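Local atomic coordinates of dihydropteroate synthase (Mycobacterium smegmatis, PDB entry 6OMZ), a protein that probably catalyses the condensation of para-aminobenzoate with 6-hydroxymethyl-7,8-dihydropterin diphosphate to give 7,8-dihydropteroate, the immediate precursor of folate derivatives. Residues V224-R228 and K229-G233; G66-R70 and P71-R75; F198-A202 and E203-A207. The protein carries 1 engineered substitution. One frame throughout, in Å; residues are numbered along the deposited sequence.

Interaction 1. Residues V224-R228 and K229-G233. With PMM (pterin-6-yl-methyl-monophosphate), chain D.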
ATOM      1  N   VAL A 224       2.770  -5.506   2.676  1.00  9.17           N
ATOM      2  CA  VAL A 224       4.075  -5.092   2.157  1.00 12.73           C
ATOM      3  C   VAL A 224       3.876  -4.325   0.854  1.00 11.79           C
ATOM      4  O   VAL A 224       3.192  -4.810  -0.058  1.00 12.40           O
ATOM      5  CB  VAL A 224       4.991  -6.311   1.920  1.00 17.03           C
ATOM      6  CG1 VAL A 224       6.253  -5.897   1.189  1.00 26.38           C
ATOM      7  CG2 VAL A 224       5.321  -6.985   3.240  1.00 20.93           C
ATOM      8  N   GLY A 225       4.495  -3.146   0.752  1.00 12.52           N
ATOM      9  CA  GLY A 225       4.484  -2.421  -0.508  1.00 15.28           C
ATOM     10  C   GLY A 225       5.881  -2.130  -1.021  1.00 21.25           C
ATOM     11  O   GLY A 225       6.518  -1.158  -0.598  1.00 19.82           O
ATOM     12  N   ALA A 226       6.384  -2.977  -1.918  1.00 14.90           N
ATOM     13  CA  ALA A 226       7.707  -2.773  -2.500  1.00 13.53           C
ATOM     14  C   ALA A 226       7.661  -2.331  -3.957  1.00 15.89           C
ATOM     15  O   ALA A 226       8.686  -1.891  -4.492  1.00 11.39           O
ATOM     16  CB  ALA A 226       8.536  -4.059  -2.403  1.00 12.46           C
ATOM     17  N   SER A 227       6.500  -2.420  -4.592  1.00 12.60           N
ATOM     18  CA  SER A 227       6.357  -2.342  -6.046  1.00 12.14           C
ATOM     19  C   SER A 227       7.027  -1.112  -6.635  1.00 12.53           C
ATOM     20  O   SER A 227       6.645   0.021  -6.330  1.00 15.76           O
ATOM     21  CB  SER A 227       4.864  -2.353  -6.388  1.00  8.12           C
ATOM     22  OG  SER A 227       4.658  -2.268  -7.792  1.00 14.01           O
ATOM     23  N   ARG A 228       8.029  -1.345  -7.485  1.00 12.08           N
ATOM     24  CA  ARG A 228       8.710  -0.318  -8.270  1.00 13.30           C
ATOM     25  C   ARG A 228       9.449   0.711  -7.421  1.00  9.77           C
ATOM     26  O   ARG A 228       9.872   1.741  -7.947  1.00 13.03           O
ATOM     27  CB  ARG A 228       7.726   0.405  -9.198  1.00 15.74           C
ATOM     28  CG  ARG A 228       6.964  -0.557 -10.109  1.00 18.71           C
ATOM     29  CD  ARG A 228       5.795   0.132 -10.819  1.00 17.24           C
ATOM     30  NE  ARG A 228       6.204   1.189 -11.730  1.00 21.35           N
ATOM     31  CZ  ARG A 228       6.408   1.016 -13.035  1.00 27.78           C
ATOM     32  NH1 ARG A 228       6.268  -0.187 -13.579  1.00 26.64           N
ATOM     33  NH2 ARG A 228       6.758   2.044 -13.796  1.00 32.05           N
ATOM     34  N   LYS A 229       9.632   0.465  -6.134  1.00 11.93           N
ATOM     35  CA  LYS A 229      10.214   1.470  -5.254  0.59 13.17           C
ATOM     36  C   LYS A 229      11.697   1.692  -5.564  1.00 13.96           C
ATOM     37  O   LYS A 229      12.361   0.873  -6.214  1.00 13.27           O
ATOM     38  CB  LYS A 229      10.022   1.069  -3.792  0.59 12.34           C
ATOM     39  CG  LYS A 229       8.552   1.053  -3.359  0.59 13.58           C
ATOM     40  CD  LYS A 229       8.322   1.915  -2.135  0.59 16.66           C
ATOM     41  CE  LYS A 229       6.835   2.059  -1.820  0.59 15.09           C
ATOM     42  NZ  LYS A 229       6.501   1.487  -0.495  0.59  9.63           N
ATOM     43  N   ARG A 230      12.210   2.818  -5.069  1.00 11.28           N
ATOM     44  CA  ARG A 230      13.545   3.288  -5.423  1.00 14.46           C
ATOM     45  C   ARG A 230      14.630   2.270  -5.092  1.00 13.15           C
ATOM     46  O   ARG A 230      15.614   2.153  -5.835  1.00 16.45           O
ATOM     47  CB  ARG A 230      13.813   4.620  -4.716  1.00 16.67           C
ATOM     48  CG  ARG A 230      15.114   5.315  -5.126  1.00 27.29           C
ATOM     49  CD  ARG A 230      15.179   6.786  -4.641  1.00 25.77           C
ATOM     50  NE  ARG A 230      15.235   6.907  -3.179  1.00 27.50           N
ATOM     51  CZ  ARG A 230      16.358   6.925  -2.463  1.00 37.26           C
ATOM     52  NH1 ARG A 230      17.542   6.833  -3.063  1.00 36.12           N
ATOM     53  NH2 ARG A 230      16.299   7.034  -1.139  1.00 44.41           N
ATOM     54  N   PHE A 231      14.491   1.539  -3.975  1.00 12.45           N
ATOM     55  CA  PHE A 231      15.526   0.565  -3.619  1.00 12.37           C
ATOM     56  C   PHE A 231      15.645  -0.563  -4.643  1.00 13.46           C
ATOM     57  O   PHE A 231      16.722  -1.156  -4.769  1.00 15.56           O
ATOM     58  CB  PHE A 231      15.303  -0.001  -2.198  1.00 13.44           C
ATOM     59  CG  PHE A 231      14.246  -1.095  -2.066  1.00 13.42           C
ATOM     60  CD1 PHE A 231      12.928  -0.890  -2.463  1.00  9.81           C
ATOM     61  CD2 PHE A 231      14.566  -2.299  -1.435  1.00 13.98           C
ATOM     62  CE1 PHE A 231      11.967  -1.868  -2.290  1.00 15.23           C
ATOM     63  CE2 PHE A 231      13.605  -3.294  -1.250  1.00 12.21           C
ATOM     64  CZ  PHE A 231      12.296  -3.074  -1.679  1.00 12.15           C
ATOM     65  N   LEU A 232      14.588  -0.849  -5.403  1.00  9.91           N
ATOM     66  CA  LEU A 232      14.730  -1.811  -6.489  1.00 10.95           C
ATOM     67  C   LEU A 232      15.494  -1.209  -7.658  1.00 13.35           C
ATOM     68  O   LEU A 232      16.264  -1.909  -8.327  1.00 14.45           O
ATOM     69  CB  LEU A 232      13.356  -2.313  -6.935  1.00 11.90           C
ATOM     70  CG  LEU A 232      12.560  -3.004  -5.832  1.00 15.29           C
ATOM     71  CD1 LEU A 232      11.248  -3.556  -6.395  1.00 13.40           C
ATOM     72  CD2 LEU A 232      13.390  -4.110  -5.194  1.00 14.89           C
ATOM     73  N   GLY A 233      15.313   0.089  -7.917  1.00 11.51           N
ATOM     74  CA  GLY A 233      16.149   0.747  -8.910  1.00 16.30           C
ATOM     75  C   GLY A 233      17.617   0.687  -8.528  1.00 24.59           C
ATOM     76  O   GLY A 233      18.487   0.504  -9.384  1.00 20.06           O
TER
HETATM   77  N5  PMM D 303       3.250   3.123  -1.227  1.00 14.18           N
HETATM   78  C6  PMM D 303       2.684   4.162  -1.870  1.00 14.78           C
HETATM   79  C7  PMM D 303       1.367   4.512  -1.625  1.00 15.40           C
HETATM   80  N8  PMM D 303       0.573   3.898  -0.740  1.00 13.64           N
HETATM   81  N1  PMM D 303       0.347   2.302   0.855  1.00 12.58           N
HETATM   82  C2  PMM D 303       0.858   1.312   1.583  1.00 13.20           C
HETATM   83  N2  PMM D 303       0.122   0.750   2.545  1.00 13.00           N
HETATM   84  N3  PMM D 303       2.132   0.846   1.418  1.00 12.60           N
HETATM   85  C4  PMM D 303       3.042   1.336   0.506  1.00 12.74           C
HETATM   86  O4  PMM D 303       4.161   0.846   0.403  1.00 13.87           O
HETATM   87  C4A PMM D 303       2.528   2.454  -0.313  1.00 13.31           C
HETATM   88  C8A PMM D 303       1.162   2.885  -0.089  1.00 10.53           C
HETATM   89  C9  PMM D 303       3.575   4.976  -2.762  1.00 16.08           C
HETATM   90  O10 PMM D 303       3.934   4.198  -3.935  1.00 23.78           O
HETATM   91  PA  PMM D 303       3.178   4.177  -5.379  1.00 19.05           P
HETATM   92  O1P PMM D 303       3.919   3.175  -6.187  1.00 21.55           O
HETATM   93  O2P PMM D 303       1.718   3.770  -5.172  1.00 16.53           O
HETATM   94  O3P PMM D 303       3.233   5.578  -5.973  1.00 20.79           O
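The side chain of Lys229 folds back over the turn that it completes and meets Gly225 through its ammonium group. NZ donates to Gly225 O at 2.6 Å, 33° off the carbonyl plane, and equally to O4 of the pterin at 2.6 Å; Leu196 O is a third acceptor. A lysine suits this spot because its positive end gathers several oxygens that would otherwise face one another, and the charge probably polarises the pterin C4-O4 bond. Bends at chi2 (-126°) and chi4 (118°) steer the long chain past the Ala226 carbonyl, with CG 3.2 Å from Ala226 O. Two conformers of this lysine are deposited, so these bonds describe one of them. Gly225, having no side chain, leaves room for O4 to lie 3.3 Å from its carbonyl oxygen.

The backbone underneath is a type II turn from Ala226 to Lys229, closed by Lys229 N to Ala226 O at 3.0 Å. The apolar side is buried and closely packed. The small methyl of Ala226 abuts the edge of the Phe231 ring, CB to CZ 4.0 Å, while Leu232 sends CD1 to within 3.6 Å of Ala226 O and lays CD2 over a ring face. Helices 202-210 and 250-262 cover this part.

The solvent side belongs to exposed Arg230, which binds a citrate probably left from the crystallisation liquor. Arg228 is partly exposed but held by salt bridges to Glu250 and Asp247; its N is hydrogen-bonded to Thr253 OG1 and its O to Arg249 NH1. With Lys229 as N-cap of helix 230-235, this is a strand-to-helix loop of a TIM barrel, and it forms the O4 side of the pterin pocket of dihydropteroate synthase.

Interaction 2. Residues G66-R70 and P71-R75. With PMM (pterin-6-yl-methyl-monophosphate), chain D.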
ATOM      1  N   GLY A  66      -5.982   9.185  -5.032  1.00 13.60           N
ATOM      2  CA  GLY A  66      -6.115  10.384  -5.837  1.00 19.16           C
ATOM      3  C   GLY A  66      -4.927  11.313  -5.736  1.00 22.17           C
ATOM      4  O   GLY A  66      -4.824  12.303  -6.467  1.00 21.66           O
ATOM      5  N   GLU A  67      -4.017  10.996  -4.830  1.00 14.99           N
ATOM      6  CA  GLU A  67      -2.907  11.867  -4.508  1.00 26.75           C
ATOM      7  C   GLU A  67      -1.600  11.100  -4.643  1.00 22.10           C
ATOM      8  O   GLU A  67      -1.573   9.868  -4.729  1.00 26.98           O
ATOM      9  CB  GLU A  67      -3.055  12.432  -3.087  1.00 28.02           C
ATOM     10  CG  GLU A  67      -2.689  13.883  -2.967  1.00 47.94           C
ATOM     11  CD  GLU A  67      -3.218  14.488  -1.691  1.00 58.03           C
ATOM     12  OE1 GLU A  67      -2.984  13.901  -0.615  1.00 59.77           O
ATOM     13  OE2 GLU A  67      -3.882  15.543  -1.768  1.00 69.08           O
ATOM     14  N   SER A  68      -0.513  11.861  -4.675  1.00 20.14           N
ATOM     15  CA  SER A  68       0.840  11.342  -4.574  1.00 21.60           C
ATOM     16  C   SER A  68       1.503  12.030  -3.387  1.00 22.87           C
ATOM     17  O   SER A  68       1.128  13.141  -3.018  1.00 21.52           O
ATOM     18  CB  SER A  68       1.610  11.605  -5.884  1.00 26.09           C
ATOM     19  OG  SER A  68       3.008  11.625  -5.689  1.00 41.11           O
ATOM     20  N   THR A  69       2.469  11.361  -2.765  1.00 16.00           N
ATOM     21  CA  THR A  69       3.235  11.980  -1.693  1.00 17.46           C
ATOM     22  C   THR A  69       4.689  12.211  -2.059  1.00 18.01           C
ATOM     23  O   THR A  69       5.423  12.766  -1.248  1.00 20.19           O
ATOM     24  CB  THR A  69       3.187  11.122  -0.424  1.00 22.96           C
ATOM     25  OG1 THR A  69       3.562   9.783  -0.765  1.00 19.29           O
ATOM     26  CG2 THR A  69       1.790  11.137   0.200  1.00 19.36           C
ATOM     27  N   ARG A  70       5.125  11.811  -3.248  1.00 17.07           N
ATOM     28  CA  ARG A  70       6.543  11.901  -3.564  1.00 19.22           C
ATOM     29  C   ARG A  70       6.968  13.351  -3.798  1.00 22.34           C
ATOM     30  O   ARG A  70       6.139  14.211  -4.110  1.00 20.70           O
ATOM     31  CB  ARG A  70       6.866  11.040  -4.782  1.00 21.94           C
ATOM     32  CG  ARG A  70       6.207  11.450  -6.069  1.00 19.77           C
ATOM     33  CD  ARG A  70       6.605  10.464  -7.164  1.00 23.45           C
ATOM     34  NE  ARG A  70       6.572   9.107  -6.629  1.00 24.76           N
ATOM     35  CZ  ARG A  70       5.532   8.286  -6.750  1.00 23.30           C
ATOM     36  NH1 ARG A  70       4.457   8.686  -7.409  1.00 21.35           N
ATOM     37  NH2 ARG A  70       5.556   7.074  -6.197  1.00 21.50           N
ATOM     38  N   PRO A  71       8.260  13.653  -3.609  1.00 21.00           N
ATOM     39  CA  PRO A  71       8.722  15.037  -3.753  1.00 23.91           C
ATOM     40  C   PRO A  71       8.405  15.579  -5.136  1.00 23.75           C
ATOM     41  O   PRO A  71       8.514  14.872  -6.138  1.00 22.25           O
ATOM     42  CB  PRO A  71      10.234  14.930  -3.529  1.00 24.47           C
ATOM     43  CG  PRO A  71      10.408  13.687  -2.713  1.00 22.74           C
ATOM     44  CD  PRO A  71       9.335  12.754  -3.149  1.00 23.11           C
ATOM     45  N   GLY A  72       7.998  16.842  -5.175  1.00 25.83           N
ATOM     46  CA  GLY A  72       7.718  17.489  -6.438  1.00 34.34           C
ATOM     47  C   GLY A  72       6.455  17.027  -7.124  1.00 36.45           C
ATOM     48  O   GLY A  72       6.292  17.266  -8.321  1.00 44.44           O
ATOM     49  N   ALA A  73       5.560  16.355  -6.409  1.00 36.40           N
ATOM     50  CA  ALA A  73       4.263  16.037  -6.982  1.00 39.60           C
ATOM     51  C   ALA A  73       3.418  17.304  -7.089  1.00 45.30           C
ATOM     52  O   ALA A  73       3.683  18.317  -6.435  1.00 39.98           O
ATOM     53  CB  ALA A  73       3.544  14.982  -6.139  1.00 34.13           C
ATOM     54  N   THR A  74       2.409  17.251  -7.956  1.00 37.23           N
ATOM     55  CA  THR A  74       1.398  18.299  -7.976  1.00 41.98           C
ATOM     56  C   THR A  74       0.552  18.204  -6.710  1.00 39.24           C
ATOM     57  O   THR A  74       0.079  17.124  -6.353  1.00 38.20           O
ATOM     58  CB  THR A  74       0.516  18.160  -9.216  1.00 44.16           C
ATOM     59  OG1 THR A  74       1.325  18.285 -10.392  1.00 52.27           O
ATOM     60  CG2 THR A  74      -0.567  19.231  -9.225  1.00 49.90           C
ATOM     61  N   ARG A  75       0.369  19.323  -6.018  1.00 39.12           N
ATOM     62  CA  ARG A  75      -0.403  19.325  -4.780  1.00 46.40           C
ATOM     63  C   ARG A  75      -1.841  19.750  -5.047  1.00 41.24           C
ATOM     64  O   ARG A  75      -2.089  20.672  -5.824  1.00 40.88           O
ATOM     65  CB  ARG A  75       0.241  20.231  -3.724  1.00 53.74           C
ATOM     66  CG  ARG A  75       1.298  19.517  -2.874  1.00 49.86           C
ATOM     67  CD  ARG A  75       1.973  20.474  -1.895  1.00 57.50           C
ATOM     68  NE  ARG A  75       1.428  20.380  -0.542  1.00 57.13           N
ATOM     69  CZ  ARG A  75       1.689  21.253   0.427  1.00 63.79           C
ATOM     70  NH1 ARG A  75       1.156  21.092   1.632  1.00 66.79           N
ATOM     71  NH2 ARG A  75       2.477  22.295   0.188  1.00 62.69           N
TER
HETATM   72  N5  PMM D 303       3.250   3.123  -1.227  1.00 14.18           N
HETATM   73  C6  PMM D 303       2.684   4.162  -1.870  1.00 14.78           C
HETATM   74  C7  PMM D 303       1.367   4.512  -1.625  1.00 15.40           C
HETATM   75  N8  PMM D 303       0.573   3.898  -0.740  1.00 13.64           N
HETATM   76  N1  PMM D 303       0.347   2.302   0.855  1.00 12.58           N
HETATM   77  C2  PMM D 303       0.858   1.312   1.583  1.00 13.20           C
HETATM   78  N2  PMM D 303       0.122   0.750   2.545  1.00 13.00           N
HETATM   79  N3  PMM D 303       2.132   0.846   1.418  1.00 12.60           N
HETATM   80  C4  PMM D 303       3.042   1.336   0.506  1.00 12.74           C
HETATM   81  O4  PMM D 303       4.161   0.846   0.403  1.00 13.87           O
HETATM   82  C4A PMM D 303       2.528   2.454  -0.313  1.00 13.31           C
HETATM   83  C8A PMM D 303       1.162   2.885  -0.089  1.00 10.53           C
HETATM   84  C9  PMM D 303       3.575   4.976  -2.762  1.00 16.08           C
HETATM   85  O10 PMM D 303       3.934   4.198  -3.935  1.00 23.78           O
HETATM   86  PA  PMM D 303       3.178   4.177  -5.379  1.00 19.05           P
HETATM   87  O1P PMM D 303       3.919   3.175  -6.187  1.00 21.55           O
HETATM   88  O2P PMM D 303       1.718   3.770  -5.172  1.00 16.53           O
HETATM   89  O3P PMM D 303       3.233   5.578  -5.973  1.00 20.79           O
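Arg70 and Ala73 close a type II beta turn, Ala73 N donating to Arg70 O at 3.2 Å with an N-H...O angle of 144°, in the loop that leads from strand 61-65 to helix 78-93 of the TIM barrel. The residues at its corner fit the motif well. The ring of Pro71 fixes phi near the value that the second position requires, and Gly72 takes the positive phi of the third, which a residue without a side chain adopts at little cost.

Arg70 does the work of binding. Its CG lies between the backbone N and the carbonyl carbon (chi1 64°), which directs the chain off the turn, and a further bend at chi3 swings the guanidinium round to the ligand phosphate. Long reach, charge and several N-H groups make arginine apt for an anion at this distance from the backbone. Its NH2 also donates to a bound citrate, which probably came from the crystallisation liquor. Near the root of the chain, Arg70 CG comes within 4.4 Å of Ala73 CB.

Ala73 turns its methyl in toward the first limb of the loop. There Ser68, with OG anti to the backbone N, brings that oxygen to 3.4 Å from Ala73 CB; both side chains are small enough to let the limbs approach. The earlier part of the loop is tied to the barrel by Glu67 O, bonded to Asn29 ND2, and Gly66 O, bonded to Thr31 OG1, whereas Arg70, Pro71 and Gly72 are exposed. The phosphate oxygen O3P lies near the guanidinium plane at its edge, 2.8 Å from Arg70 NH2, with an N-H...O angle of 162°.

Interaction 3. Residues F198-A202 and E203-A207. With PMM (pterin-6-yl-methyl-monophosphate), chain D.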
ATOM      1  N   PHE A 198       9.811   4.896   2.584  1.00 12.97           N
ATOM      2  CA  PHE A 198       9.313   6.157   3.135  1.00 12.69           C
ATOM      3  C   PHE A 198      10.256   6.608   4.245  1.00 14.14           C
ATOM      4  O   PHE A 198      10.200   6.098   5.367  1.00 14.80           O
ATOM      5  CB  PHE A 198       7.892   5.988   3.649  1.00  8.79           C
ATOM      6  CG  PHE A 198       6.843   5.961   2.568  1.00  8.74           C
ATOM      7  CD1 PHE A 198       6.538   4.780   1.910  1.00 11.93           C
ATOM      8  CD2 PHE A 198       6.142   7.116   2.235  1.00 13.89           C
ATOM      9  CE1 PHE A 198       5.560   4.745   0.937  1.00 12.13           C
ATOM     10  CE2 PHE A 198       5.149   7.095   1.260  1.00 12.82           C
ATOM     11  CZ  PHE A 198       4.863   5.905   0.601  1.00 13.70           C
ATOM     12  N   ALA A 199      11.129   7.572   3.929  1.00 11.26           N
ATOM     13  CA  ALA A 199      12.183   8.033   4.842  1.00 15.91           C
ATOM     14  C   ALA A 199      13.024   6.856   5.323  1.00 14.72           C
ATOM     15  O   ALA A 199      13.395   6.760   6.490  1.00 12.64           O
ATOM     16  CB  ALA A 199      11.614   8.825   6.027  1.00 14.66           C
ATOM     17  N   LYS A 200      13.329   5.953   4.397  1.00 13.44           N
ATOM     18  CA  LYS A 200      14.116   4.761   4.673  1.00 16.01           C
ATOM     19  C   LYS A 200      15.068   4.536   3.506  1.00 16.15           C
ATOM     20  O   LYS A 200      14.708   4.797   2.355  1.00 15.09           O
ATOM     21  CB  LYS A 200      13.209   3.529   4.868  1.00 14.26           C
ATOM     22  CG  LYS A 200      12.274   3.621   6.103  1.00 13.35           C
ATOM     23  CD  LYS A 200      11.392   2.355   6.208  1.00 10.30           C
ATOM     24  CE  LYS A 200      10.362   2.465   7.351  1.00  8.69           C
ATOM     25  NZ  LYS A 200       9.246   3.403   6.927  1.00 11.56           N
ATOM     26  N   THR A 201      16.281   4.065   3.802  1.00 14.45           N
ATOM     27  CA  THR A 201      17.236   3.713   2.754  1.00 14.81           C
ATOM     28  C   THR A 201      16.961   2.314   2.213  1.00 14.85           C
ATOM     29  O   THR A 201      16.181   1.536   2.771  1.00 15.10           O
ATOM     30  CB  THR A 201      18.674   3.742   3.276  1.00 16.05           C
ATOM     31  OG1 THR A 201      18.843   2.638   4.181  1.00 15.31           O
ATOM     32  CG2 THR A 201      18.985   5.059   3.984  1.00 15.69           C
ATOM     33  N   ALA A 202      17.655   1.978   1.122  1.00 13.74           N
ATOM     34  CA  ALA A 202      17.580   0.619   0.596  1.00 12.28           C
ATOM     35  C   ALA A 202      17.977  -0.405   1.654  1.00 12.07           C
ATOM     36  O   ALA A 202      17.323  -1.443   1.801  1.00 12.52           O
ATOM     37  CB  ALA A 202      18.480   0.483  -0.632  1.00 13.54           C
ATOM     38  N   GLU A 203      19.061  -0.137   2.390  1.00 12.12           N
ATOM     39  CA  GLU A 203      19.510  -1.091   3.402  1.00 15.41           C
ATOM     40  C   GLU A 203      18.498  -1.228   4.537  1.00 17.41           C
ATOM     41  O   GLU A 203      18.308  -2.328   5.080  1.00 12.01           O
ATOM     42  CB  GLU A 203      20.878  -0.674   3.939  1.00 16.28           C
ATOM     43  CG  GLU A 203      22.010  -0.885   2.946  1.00 18.93           C
ATOM     44  CD  GLU A 203      22.235   0.330   2.045  1.00 32.42           C
ATOM     45  OE1 GLU A 203      21.389   1.257   2.040  1.00 25.15           O
ATOM     46  OE2 GLU A 203      23.278   0.363   1.360  1.00 34.77           O
ATOM     47  N   HIS A 204      17.841  -0.127   4.916  1.00 13.63           N
ATOM     48  CA  HIS A 204      16.734  -0.225   5.865  1.00 13.85           C
ATOM     49  C   HIS A 204      15.654  -1.171   5.348  1.00 11.77           C
ATOM     50  O   HIS A 204      15.148  -2.023   6.087  1.00 11.68           O
ATOM     51  CB  HIS A 204      16.134   1.156   6.128  1.00 12.30           C
ATOM     52  CG  HIS A 204      17.032   2.081   6.887  1.00 13.86           C
ATOM     53  ND1 HIS A 204      16.938   3.452   6.771  1.00 13.87           N
ATOM     54  CD2 HIS A 204      18.027   1.844   7.774  1.00 14.90           C
ATOM     55  CE1 HIS A 204      17.840   4.021   7.553  1.00 15.17           C
ATOM     56  NE2 HIS A 204      18.517   3.067   8.169  1.00 19.33           N
ATOM     57  N   ASN A 205      15.282  -1.022   4.075  1.00 12.85           N
ATOM     58  CA  ASN A 205      14.228  -1.849   3.490  1.00  9.62           C
ATOM     59  C   ASN A 205      14.563  -3.336   3.577  1.00  9.32           C
ATOM     60  O   ASN A 205      13.706  -4.159   3.937  1.00 11.98           O
ATOM     61  CB  ASN A 205      14.001  -1.441   2.031  1.00  9.85           C
ATOM     62  CG  ASN A 205      13.262  -0.122   1.900  1.00 16.82           C
ATOM     63  OD1 ASN A 205      12.801   0.457   2.890  1.00 12.86           O
ATOM     64  ND2 ASN A 205      13.124   0.350   0.670  1.00 14.18           N
ATOM     65  N   TRP A 206      15.798  -3.702   3.239  1.00 10.87           N
ATOM     66  CA  TRP A 206      16.149  -5.118   3.216  1.00  9.14           C
ATOM     67  C   TRP A 206      16.195  -5.689   4.629  1.00 11.57           C
ATOM     68  O   TRP A 206      15.826  -6.846   4.842  1.00 10.25           O
ATOM     69  CB  TRP A 206      17.480  -5.330   2.492  1.00 10.61           C
ATOM     70  CG  TRP A 206      17.398  -5.056   1.000  1.00 12.93           C
ATOM     71  CD1 TRP A 206      18.107  -4.119   0.298  1.00 10.99           C
ATOM     72  CD2 TRP A 206      16.549  -5.719   0.044  1.00 13.99           C
ATOM     73  NE1 TRP A 206      17.745  -4.156  -1.033  1.00 11.48           N
ATOM     74  CE2 TRP A 206      16.793  -5.127  -1.213  1.00 10.97           C
ATOM     75  CE3 TRP A 206      15.615  -6.765   0.130  1.00 11.73           C
ATOM     76  CZ2 TRP A 206      16.135  -5.543  -2.387  1.00 14.36           C
ATOM     77  CZ3 TRP A 206      14.959  -7.176  -1.035  1.00 13.46           C
ATOM     78  CH2 TRP A 206      15.218  -6.553  -2.275  1.00 11.62           C
ATOM     79  N   ALA A 207      16.629  -4.894   5.613  1.00 13.06           N
ATOM     80  CA  ALA A 207      16.549  -5.363   6.996  1.00 11.44           C
ATOM     81  C   ALA A 207      15.097  -5.569   7.417  1.00 15.82           C
ATOM     82  O   ALA A 207      14.776  -6.559   8.082  1.00 15.02           O
ATOM     83  CB  ALA A 207      17.258  -4.391   7.951  1.00 10.61           C
TER
HETATM   84  N5  PMM D 303       3.250   3.123  -1.227  1.00 14.18           N
HETATM   85  C6  PMM D 303       2.684   4.162  -1.870  1.00 14.78           C
HETATM   86  C7  PMM D 303       1.367   4.512  -1.625  1.00 15.40           C
HETATM   87  N8  PMM D 303       0.573   3.898  -0.740  1.00 13.64           N
HETATM   88  N1  PMM D 303       0.347   2.302   0.855  1.00 12.58           N
HETATM   89  C2  PMM D 303       0.858   1.312   1.583  1.00 13.20           C
HETATM   90  N2  PMM D 303       0.122   0.750   2.545  1.00 13.00           N
HETATM   91  N3  PMM D 303       2.132   0.846   1.418  1.00 12.60           N
HETATM   92  C4  PMM D 303       3.042   1.336   0.506  1.00 12.74           C
HETATM   93  O4  PMM D 303       4.161   0.846   0.403  1.00 13.87           O
HETATM   94  C4A PMM D 303       2.528   2.454  -0.313  1.00 13.31           C
HETATM   95  C8A PMM D 303       1.162   2.885  -0.089  1.00 10.53           C
HETATM   96  C9  PMM D 303       3.575   4.976  -2.762  1.00 16.08           C
HETATM   97  O10 PMM D 303       3.934   4.198  -3.935  1.00 23.78           O
HETATM   98  PA  PMM D 303       3.178   4.177  -5.379  1.00 19.05           P
HETATM   99  O1P PMM D 303       3.919   3.175  -6.187  1.00 21.55           O
HETATM  100  O2P PMM D 303       1.718   3.770  -5.172  1.00 16.53           O
HETATM  101  O3P PMM D 303       3.233   5.578  -5.973  1.00 20.79           O
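Thr201 and His204 hold each other in both directions at the start of helix 202-210. Thr201 has OG1 between its backbone N and carbonyl carbon (chi1 70°), from where it accepts from His204 N at 3.0 Å. In return Thr201 N donates almost straight to His204 ND1 at 3.1 Å, though it lies 35° out of the imidazole plane. The same OG1 hangs 3.2 Å above one face of that ring, while Lys200 CA sits at its edge and Tyr162 meets it edge-to-face. ND1 acts as acceptor here, which suggests a proton on NE2.

Lys200 runs extended to CE, then bends at chi4 (75°) to bring NZ back to Phe198 O at 3.3 Å; Gly195 O and His147 ND1 also accept hydrogen bonds from NZ, so the buried ammonium is well supplied. Asn205 crosses this chain at about a right angle, its OD1 3.7 Å from Lys200 CB, and that amide oxygen accepts from Gly197 N. The Phe198 side chain points away from the helix, presenting its ring edge to the pterin, CE1 to N5 3.6 Å. The first helical bond follows at once, Asn205 N to Thr201 O at 3.0 Å. The reciprocal pair Thr201 and His204 is a capping box, with histidine as the returning acceptor, at a barrel helix whose preceding loop borders the pterin site.

All three contacts lie in the loops, or the helix starts that follow them, at the C-terminal ends of barrel strands, and they come along the chain in the order 2, 3, 1, following strands 61-65, 190-193 and 223-224. Interactions 1 and 3 are neighbours, their centres about 10 Å apart, because helices 202-210 and 230-235 pack together: the Phe231 ring lies against Ala202, Asn205 and Trp206. Interaction 2 sits across the barrel mouth, its centre about 17 Å from that of interaction 1 and about 21 Å from that of interaction 3. Phe198 spans the gap, touching both Thr69 and Lys229. The loops thus converge on one ligand, interaction 2 at the phosphate and interactions 1 and 3 at the pterin.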